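Local atomic coordinates of aldehyde dehydrogenase (Burkholderia vietnamiensis, PDB entry 5KF0), a protein that probably oxidises aldehydes to carboxylic acids with a nicotinamide adenine dinucleotide cofactor, and here binds NADPH. Residues F283-Q288 with P391-E396; I336-S341 with D365-E370; R342-W347 with Q381-K386. All blocks are in the same frame, centred on the assembly; numbering follows the deposited sequence.

Interaction 1 of 3, residues F283-Q288 with P391-E396; sequences FGAYYQ and PVAILE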
# COMPACT_ATOMS: atom_id res chain seq x y z
N PHE A 283 -3.43 -1.58 -36.88
CA PHE A 283 -4.44 -1.16 -35.92
C PHE A 283 -4.05 0.17 -35.27
O PHE A 283 -4.84 1.11 -35.25
CB PHE A 283 -4.64 -2.23 -34.84
CG PHE A 283 -5.50 -1.77 -33.71
CD1 PHE A 283 -4.94 -1.37 -32.51
CD2 PHE A 283 -6.87 -1.70 -33.86
CE1 PHE A 283 -5.74 -0.93 -31.47
CE2 PHE A 283 -7.67 -1.27 -32.83
CZ PHE A 283 -7.10 -0.87 -31.64
N GLY A 284 -2.83 0.26 -34.75
CA GLY A 284 -2.43 1.45 -34.02
C GLY A 284 -2.35 2.68 -34.89
O GLY A 284 -2.70 3.78 -34.46
N ALA A 285 -1.88 2.52 -36.13
CA ALA A 285 -1.73 3.66 -37.02
C ALA A 285 -3.06 4.15 -37.57
O ALA A 285 -3.25 5.35 -37.78
CB ALA A 285 -0.80 3.30 -38.18
N TYR A 286 -4.00 3.24 -37.82
CA TYR A 286 -5.17 3.59 -38.62
C TYR A 286 -6.50 3.42 -37.90
O TYR A 286 -7.52 3.83 -38.46
CB TYR A 286 -5.16 2.79 -39.93
CG TYR A 286 -3.84 2.96 -40.67
CD1 TYR A 286 -3.39 4.24 -41.03
CD2 TYR A 286 -3.02 1.87 -40.94
CE1 TYR A 286 -2.15 4.41 -41.67
CE2 TYR A 286 -1.79 2.04 -41.59
CZ TYR A 286 -1.37 3.31 -41.95
OH TYR A 286 -0.15 3.46 -42.59
N TYR A 287 -6.52 2.87 -36.68
CA TYR A 287 -7.75 2.84 -35.89
C TYR A 287 -8.32 4.24 -35.77
O TYR A 287 -7.60 5.19 -35.47
CB TYR A 287 -7.48 2.26 -34.49
CG TYR A 287 -8.57 2.51 -33.45
CD1 TYR A 287 -8.55 3.65 -32.64
CD2 TYR A 287 -9.61 1.61 -33.28
CE1 TYR A 287 -9.55 3.88 -31.71
CE2 TYR A 287 -10.61 1.84 -32.34
CZ TYR A 287 -10.57 2.97 -31.56
OH TYR A 287 -11.57 3.19 -30.61
N GLN A 288 -9.63 4.35 -36.01
CA GLN A 288 -10.32 5.65 -36.04
C GLN A 288 -9.58 6.65 -36.91
O GLN A 288 -9.50 7.85 -36.60
CB GLN A 288 -10.54 6.19 -34.62
CG GLN A 288 -11.63 7.26 -34.60
CD GLN A 288 -12.03 7.68 -33.21
OE1 GLN A 288 -11.78 6.96 -32.23
NE2 GLN A 288 -12.67 8.85 -33.10
N PRO A 391 -4.70 9.39 -40.67
CA PRO A 391 -4.34 8.01 -41.05
C PRO A 391 -3.04 7.93 -41.84
O PRO A 391 -2.99 7.39 -42.94
CB PRO A 391 -5.56 7.57 -41.87
CG PRO A 391 -6.03 8.83 -42.52
CD PRO A 391 -5.81 9.92 -41.49
N VAL A 392 -1.97 8.47 -41.25
CA VAL A 392 -0.64 8.47 -41.85
C VAL A 392 0.35 7.94 -40.83
O VAL A 392 0.30 8.31 -39.66
CB VAL A 392 -0.23 9.89 -42.29
CG1 VAL A 392 1.20 9.88 -42.85
CG2 VAL A 392 -1.22 10.45 -43.29
N ALA A 393 1.26 7.08 -41.29
CA ALA A 393 2.36 6.63 -40.47
C ALA A 393 3.64 6.66 -41.29
O ALA A 393 3.61 6.57 -42.52
CB ALA A 393 2.12 5.21 -39.92
N ILE A 394 4.75 6.78 -40.58
CA ILE A 394 6.06 6.86 -41.21
C ILE A 394 6.88 5.66 -40.77
O ILE A 394 6.86 5.25 -39.60
CB ILE A 394 6.79 8.19 -40.90
CG1 ILE A 394 7.27 8.26 -39.45
CG2 ILE A 394 5.89 9.38 -41.23
CD1 ILE A 394 8.73 7.91 -39.27
N LEU A 395 7.59 5.08 -41.74
CA LEU A 395 8.39 3.88 -41.53
C LEU A 395 9.86 4.25 -41.65
O LEU A 395 10.26 4.92 -42.61
CB LEU A 395 8.02 2.81 -42.57
CG LEU A 395 8.84 1.52 -42.57
CD1 LEU A 395 8.56 0.76 -41.30
CD2 LEU A 395 8.50 0.68 -43.79
N GLU A 396 10.66 3.86 -40.66
CA GLU A 396 12.08 4.16 -40.69
C GLU A 396 12.86 2.97 -40.12
O GLU A 396 12.28 2.06 -39.51
CB GLU A 396 12.41 5.47 -39.95
CG GLU A 396 11.84 5.59 -38.53
CD GLU A 396 12.13 6.94 -37.86
OE1 GLU A 396 12.99 7.70 -38.36
OE2 GLU A 396 11.49 7.25 -36.83

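Interaction 2 of 3, residues I336-S341 with D365-E370; sequences ISESES and DGAMFE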
# COMPACT_ATOMS: atom_id res chain seq x y z
N ILE A 336 -12.13 14.28 -39.01
CA ILE A 336 -13.16 15.06 -38.33
C ILE A 336 -13.61 16.27 -39.13
O ILE A 336 -14.73 16.74 -38.94
CB ILE A 336 -12.65 15.47 -36.93
CG1 ILE A 336 -13.79 16.07 -36.09
CG2 ILE A 336 -11.44 16.43 -37.03
CD1 ILE A 336 -14.96 15.10 -35.88
N SER A 337 -12.78 16.78 -40.05
CA SER A 337 -13.18 17.89 -40.90
C SER A 337 -12.27 17.96 -42.11
O SER A 337 -11.13 17.46 -42.09
CB SER A 337 -13.15 19.22 -40.15
OG SER A 337 -11.81 19.56 -39.83
N GLU A 338 -12.77 18.62 -43.17
CA GLU A 338 -11.92 18.88 -44.34
C GLU A 338 -10.71 19.72 -43.97
O GLU A 338 -9.63 19.53 -44.55
CB GLU A 338 -12.73 19.56 -45.45
CG GLU A 338 -13.76 18.67 -46.08
CD GLU A 338 -14.31 19.23 -47.38
OE1 GLU A 338 -13.85 20.31 -47.80
OE2 GLU A 338 -15.19 18.58 -47.98
N SER A 339 -10.85 20.66 -43.03
CA SER A 339 -9.70 21.49 -42.67
C SER A 339 -8.61 20.66 -42.00
O SER A 339 -7.42 20.90 -42.22
CB SER A 339 -10.14 22.66 -41.78
OG SER A 339 -10.71 22.23 -40.57
N GLU A 340 -8.99 19.67 -41.19
CA GLU A 340 -7.98 18.82 -40.57
C GLU A 340 -7.33 17.91 -41.60
O GLU A 340 -6.12 17.64 -41.52
CB GLU A 340 -8.59 18.03 -39.42
CG GLU A 340 -8.79 18.88 -38.16
CD GLU A 340 -7.47 19.47 -37.68
OE1 GLU A 340 -6.59 18.69 -37.25
OE2 GLU A 340 -7.30 20.70 -37.73
N SER A 341 -8.11 17.43 -42.57
CA SER A 341 -7.54 16.65 -43.66
C SER A 341 -6.55 17.48 -44.47
O SER A 341 -5.47 16.99 -44.82
CB SER A 341 -8.67 16.12 -44.54
OG SER A 341 -8.15 15.32 -45.58
N ASP A 365 -9.53 12.80 -50.43
CA ASP A 365 -10.72 13.36 -51.08
C ASP A 365 -11.60 13.99 -50.01
O ASP A 365 -12.38 13.29 -49.35
CB ASP A 365 -11.47 12.29 -51.86
CG ASP A 365 -12.80 12.81 -52.41
OD1 ASP A 365 -12.89 14.01 -52.75
OD2 ASP A 365 -13.76 12.01 -52.49
N GLY A 366 -11.48 15.30 -49.84
CA GLY A 366 -12.19 15.95 -48.75
C GLY A 366 -11.67 15.43 -47.43
O GLY A 366 -10.46 15.36 -47.20
N ALA A 367 -12.59 15.01 -46.56
CA ALA A 367 -12.19 14.42 -45.29
C ALA A 367 -11.89 12.93 -45.38
O ALA A 367 -11.52 12.33 -44.37
CB ALA A 367 -13.26 14.67 -44.22
N MET A 368 -12.04 12.31 -46.56
CA MET A 368 -11.73 10.89 -46.72
C MET A 368 -10.25 10.76 -47.08
O MET A 368 -9.86 10.91 -48.24
CB MET A 368 -12.63 10.25 -47.77
CG MET A 368 -14.12 10.34 -47.44
SD MET A 368 -14.64 9.73 -45.81
CE MET A 368 -14.06 8.05 -45.83
N PHE A 369 -9.44 10.45 -46.07
CA PHE A 369 -8.00 10.30 -46.18
C PHE A 369 -7.68 8.81 -46.07
O PHE A 369 -7.94 8.21 -45.02
CB PHE A 369 -7.33 11.11 -45.05
CG PHE A 369 -5.91 11.53 -45.31
CD1 PHE A 369 -4.93 10.62 -45.67
CD2 PHE A 369 -5.55 12.87 -45.13
CE1 PHE A 369 -3.62 11.02 -45.87
CE2 PHE A 369 -4.23 13.28 -45.32
CZ PHE A 369 -3.26 12.35 -45.70
N GLU A 370 -7.15 8.21 -47.13
CA GLU A 370 -6.95 6.78 -47.00
C GLU A 370 -5.76 6.47 -46.09
O GLU A 370 -4.92 7.30 -45.77
CB GLU A 370 -6.79 6.12 -48.38
CG GLU A 370 -5.52 6.41 -49.12
CD GLU A 370 -5.50 5.74 -50.49
OE1 GLU A 370 -6.25 4.76 -50.70
OE2 GLU A 370 -4.75 6.21 -51.36

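Interaction 3 of 3, residues R342-W347 with Q381-K386; sequences RRLSGW and QDLYRK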
# COMPACT_ATOMS: atom_id res chain seq x y z
N ARG A 342 -6.89 18.74 -44.75
CA ARG A 342 -5.98 19.60 -45.51
C ARG A 342 -4.71 19.90 -44.72
O ARG A 342 -3.63 20.01 -45.33
CB ARG A 342 -6.67 20.90 -45.90
CG ARG A 342 -7.69 20.74 -47.01
CD ARG A 342 -8.08 22.09 -47.59
NE ARG A 342 -8.72 22.96 -46.61
CZ ARG A 342 -10.02 22.91 -46.30
NH1 ARG A 342 -10.81 22.03 -46.89
NH2 ARG A 342 -10.52 23.74 -45.39
N ARG A 343 -4.80 20.04 -43.40
CA ARG A 343 -3.60 20.22 -42.59
C ARG A 343 -2.65 19.05 -42.79
O ARG A 343 -1.47 19.23 -43.12
CB ARG A 343 -3.96 20.36 -41.11
CG ARG A 343 -2.73 20.24 -40.18
CD ARG A 343 -3.08 20.12 -38.70
NE ARG A 343 -4.03 19.04 -38.40
CZ ARG A 343 -3.70 17.76 -38.32
NH1 ARG A 343 -2.46 17.37 -38.52
NH2 ARG A 343 -4.64 16.85 -38.05
N LEU A 344 -3.15 17.84 -42.59
CA LEU A 344 -2.30 16.65 -42.67
C LEU A 344 -1.80 16.41 -44.09
O LEU A 344 -0.63 16.06 -44.29
CB LEU A 344 -3.06 15.44 -42.14
CG LEU A 344 -2.27 14.13 -42.13
CD1 LEU A 344 -0.95 14.28 -41.36
CD2 LEU A 344 -3.15 13.09 -41.48
N SER A 345 -2.67 16.60 -45.09
CA SER A 345 -2.21 16.41 -46.47
C SER A 345 -1.14 17.43 -46.84
O SER A 345 -0.24 17.12 -47.62
CB SER A 345 -3.39 16.48 -47.44
OG SER A 345 -3.84 17.80 -47.64
N GLY A 346 -1.20 18.64 -46.27
CA GLY A 346 -0.15 19.62 -46.53
C GLY A 346 1.19 19.20 -45.96
O GLY A 346 2.23 19.37 -46.61
N TRP A 347 1.19 18.66 -44.73
CA TRP A 347 2.41 18.10 -44.16
C TRP A 347 2.93 16.94 -44.99
O TRP A 347 4.14 16.77 -45.16
CB TRP A 347 2.17 17.63 -42.72
CG TRP A 347 1.76 18.69 -41.74
CD1 TRP A 347 1.67 20.04 -41.97
CD2 TRP A 347 1.38 18.48 -40.38
NE1 TRP A 347 1.25 20.68 -40.83
CE2 TRP A 347 1.06 19.75 -39.84
CE3 TRP A 347 1.27 17.35 -39.57
CZ2 TRP A 347 0.65 19.90 -38.51
CZ3 TRP A 347 0.86 17.51 -38.26
CH2 TRP A 347 0.55 18.78 -37.74
N GLN A 381 10.79 17.14 -40.49
CA GLN A 381 9.51 17.45 -41.13
C GLN A 381 8.36 17.56 -40.13
O GLN A 381 8.31 16.85 -39.12
CB GLN A 381 9.16 16.35 -42.14
CG GLN A 381 9.95 16.42 -43.43
CD GLN A 381 9.72 17.72 -44.17
OE1 GLN A 381 8.57 18.10 -44.43
NE2 GLN A 381 10.79 18.43 -44.49
N ASP A 382 7.41 18.44 -40.45
CA ASP A 382 6.18 18.53 -39.67
C ASP A 382 5.50 17.18 -39.55
O ASP A 382 4.95 16.85 -38.49
CB ASP A 382 5.21 19.54 -40.30
CG ASP A 382 5.65 20.98 -40.11
OD1 ASP A 382 6.54 21.23 -39.27
OD2 ASP A 382 5.10 21.85 -40.81
N LEU A 383 5.49 16.40 -40.63
CA LEU A 383 4.86 15.09 -40.58
C LEU A 383 5.52 14.18 -39.56
O LEU A 383 4.86 13.29 -39.00
CB LEU A 383 4.89 14.43 -41.97
CG LEU A 383 4.07 13.15 -42.12
CD1 LEU A 383 2.58 13.49 -42.05
CD2 LEU A 383 4.39 12.45 -43.42
N TYR A 384 6.81 14.39 -39.30
CA TYR A 384 7.53 13.59 -38.31
C TYR A 384 7.27 14.11 -36.89
O TYR A 384 6.98 13.32 -35.98
CB TYR A 384 9.04 13.61 -38.60
CG TYR A 384 9.78 12.55 -37.81
CD1 TYR A 384 10.02 11.29 -38.37
CD2 TYR A 384 10.20 12.78 -36.51
CE1 TYR A 384 10.66 10.31 -37.64
CE2 TYR A 384 10.85 11.80 -35.78
CZ TYR A 384 11.07 10.57 -36.35
OH TYR A 384 11.70 9.58 -35.63
N ARG A 385 7.36 15.42 -36.70
CA ARG A 385 7.52 16.02 -35.38
C ARG A 385 6.22 16.51 -34.76
O ARG A 385 6.13 16.58 -33.53
CB ARG A 385 8.48 17.21 -35.45
CG ARG A 385 9.84 16.86 -36.01
CD ARG A 385 10.92 17.85 -35.55
NE ARG A 385 11.29 17.64 -34.15
CZ ARG A 385 12.13 16.70 -33.73
NH1 ARG A 385 12.67 15.86 -34.61
NH2 ARG A 385 12.41 16.58 -32.44
N LYS A 386 5.24 16.90 -35.56
CA LYS A 386 3.98 17.37 -35.00
C LYS A 386 3.00 16.20 -34.91
O LYS A 386 3.26 15.10 -35.40
CB LYS A 386 3.41 18.51 -35.84
CG LYS A 386 4.35 19.71 -35.98
CD LYS A 386 3.64 20.84 -36.72
CE LYS A 386 4.53 22.06 -36.86
NZ LYS A 386 4.92 22.62 -35.54
O HOH W 1 6.00 17.41 -43.30

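Interaction 1 of 3, residues F283-Q288 with P391-E396
Tyr-286 lays its ring beside the start of strand 392-398, with an edge turned to Pro-391. On that edge Tyr-286 CE1 is 3.3 Å from Pro-391 O, which lies near the ring plane. Tyr-286 CD1 lies 4.1 Å from Pro-391 CB. The first torsion puts CG of the tyrosine beside the backbone N, anti to the carbonyl carbon (chi1 -53°). The bond from CA to CB does not point at the strand, but the end of the side chain comes nearer to it. Ala-285 CB sits 3.6 Å above the plane of the Tyr-286 ring, over its centre. Ala-285 CB meets Ala-393 CB at 3.9 Å, and both residues aim their CB across the contact. In the aldehyde dehydrogenase fold this is helix 274-286 packing by its last turn against the mixed sheet that holds strand 392-398. No hydrogen bond joins the two segments; the contact is van der Waals and fully buried. Tyr-286 OH lies 3.9 Å from Ala-393 CB. Its hydrogen bond goes to Thr-372 O on the adjacent strand 368-375. Thr-372 also makes backbone hydrogen bonds to Pro-391 and Ala-393.

Interaction 2 of 3, residues I336-S341 with D365-E370
Ser-341 donates a hydrogen bond from OG to Gly-366 O, 2.8 Å long. It is the one hydrogen bond that crosses between the segments. The donor lies in the plane of the carbonyl, at a C=O...OG angle of 156°. OG stands anti to its own backbone N (chi1 -178°), which carries it across to the turn. Ser-341 OG is also 3.6 Å from Phe-369 CD2. Ser-341 O lies at the edge of the Phe-369 ring, in its plane, and is 3.9 Å from Phe-369 CE2. Ala-367 packs on the backbone of Ser-337: Ala-367 CB is 4.0 Å from Ser-337 C. At the exposed border Glu-338 CG lies 3.9 Å from Ala-367 N. Asp-365 to Met-368 form a type II' beta turn, at the end of a hairpin of strands 364-365 and 368-375. Gly-366 takes its second position with a positive phi of 64°. Backbone bonds between Asp-365 and Met-368, one in each direction, close the turn, on which Gly-366 O faces Ser-341. On the other side Ser-337 is the N-cap of helix 338-353. Its O accepts from Ser-341 N, which fixes the first turn of the helix and the serine on it. A backbone hydrogen bond between Ala-367 and Met-335 ties the hairpin to the loop leading into this helix.

Interaction 3 of 3, residues R342-W347 with Q381-K386
Trp-347 and Asp-382 both hold CG anti to the carbonyl carbon, beside the backbone N, with chi1 -62° for the tryptophan. One face of the indole meets the aspartate methylene. Asp-382 CB lies 3.8 Å from the centroid of the five-membered ring of Trp-347, 9° off its normal, a CH-pi contact. The carboxylate plane is tilted 63° from the indole. Arg-343 CG lies over the opposite face, toward the rim. The Lys-386 and Trp-347 side chains cross at about a right angle: Lys-386 CB is 3.4 Å from Trp-347 CH2, and Lys-386 CD is 3.6 Å from Trp-347 CZ2. Deeper in, Leu-344 CD1 meets Leu-383 CD1 at 3.7 Å. A water completes the join. It donates to Trp-347 O at 2.7 Å and to Gln-381 OE1, and accepts from Leu-383 N. The water thus links a carbonyl of the long helix to an amide in the first turn of the short one, whose N-cap is Gln-381. The contact packs helix 338-353 against helix 382-385 with no direct hydrogen bond between the two segments. Beneath the leucines lies the mixed sheet: Leu-344 and Leu-383 both touch Val-392 of strand 392-398, Leu-344 also rests on Phe-369, and Leu-383 on Leu-374 of strand 368-375.

How the interactions relate
The three contacts join around the neighbouring strands 368-375 and 392-398. Interactions 2 and 3 share helix 338-353, and their centres are 13 Å apart. Phe-369 connects them: its CE2 is 3.8 Å from Leu-344 CG. It also reaches interaction 1, where its CE1 lies 3.6 Å from Val-392 CG2. Interactions 1 and 3 meet at Glu-396, whose OE2 is 2.6 Å from Tyr-384 OH, a probable hydrogen bond. The segments of interactions 2 and 3 all fall between 288 and 391, the span that interaction 1 bridges. None of the three contacts touches the bound NADPH: the side chains of Ser-337, Trp-347 and Pro-391 are about 9, 10 and 13 Å from it.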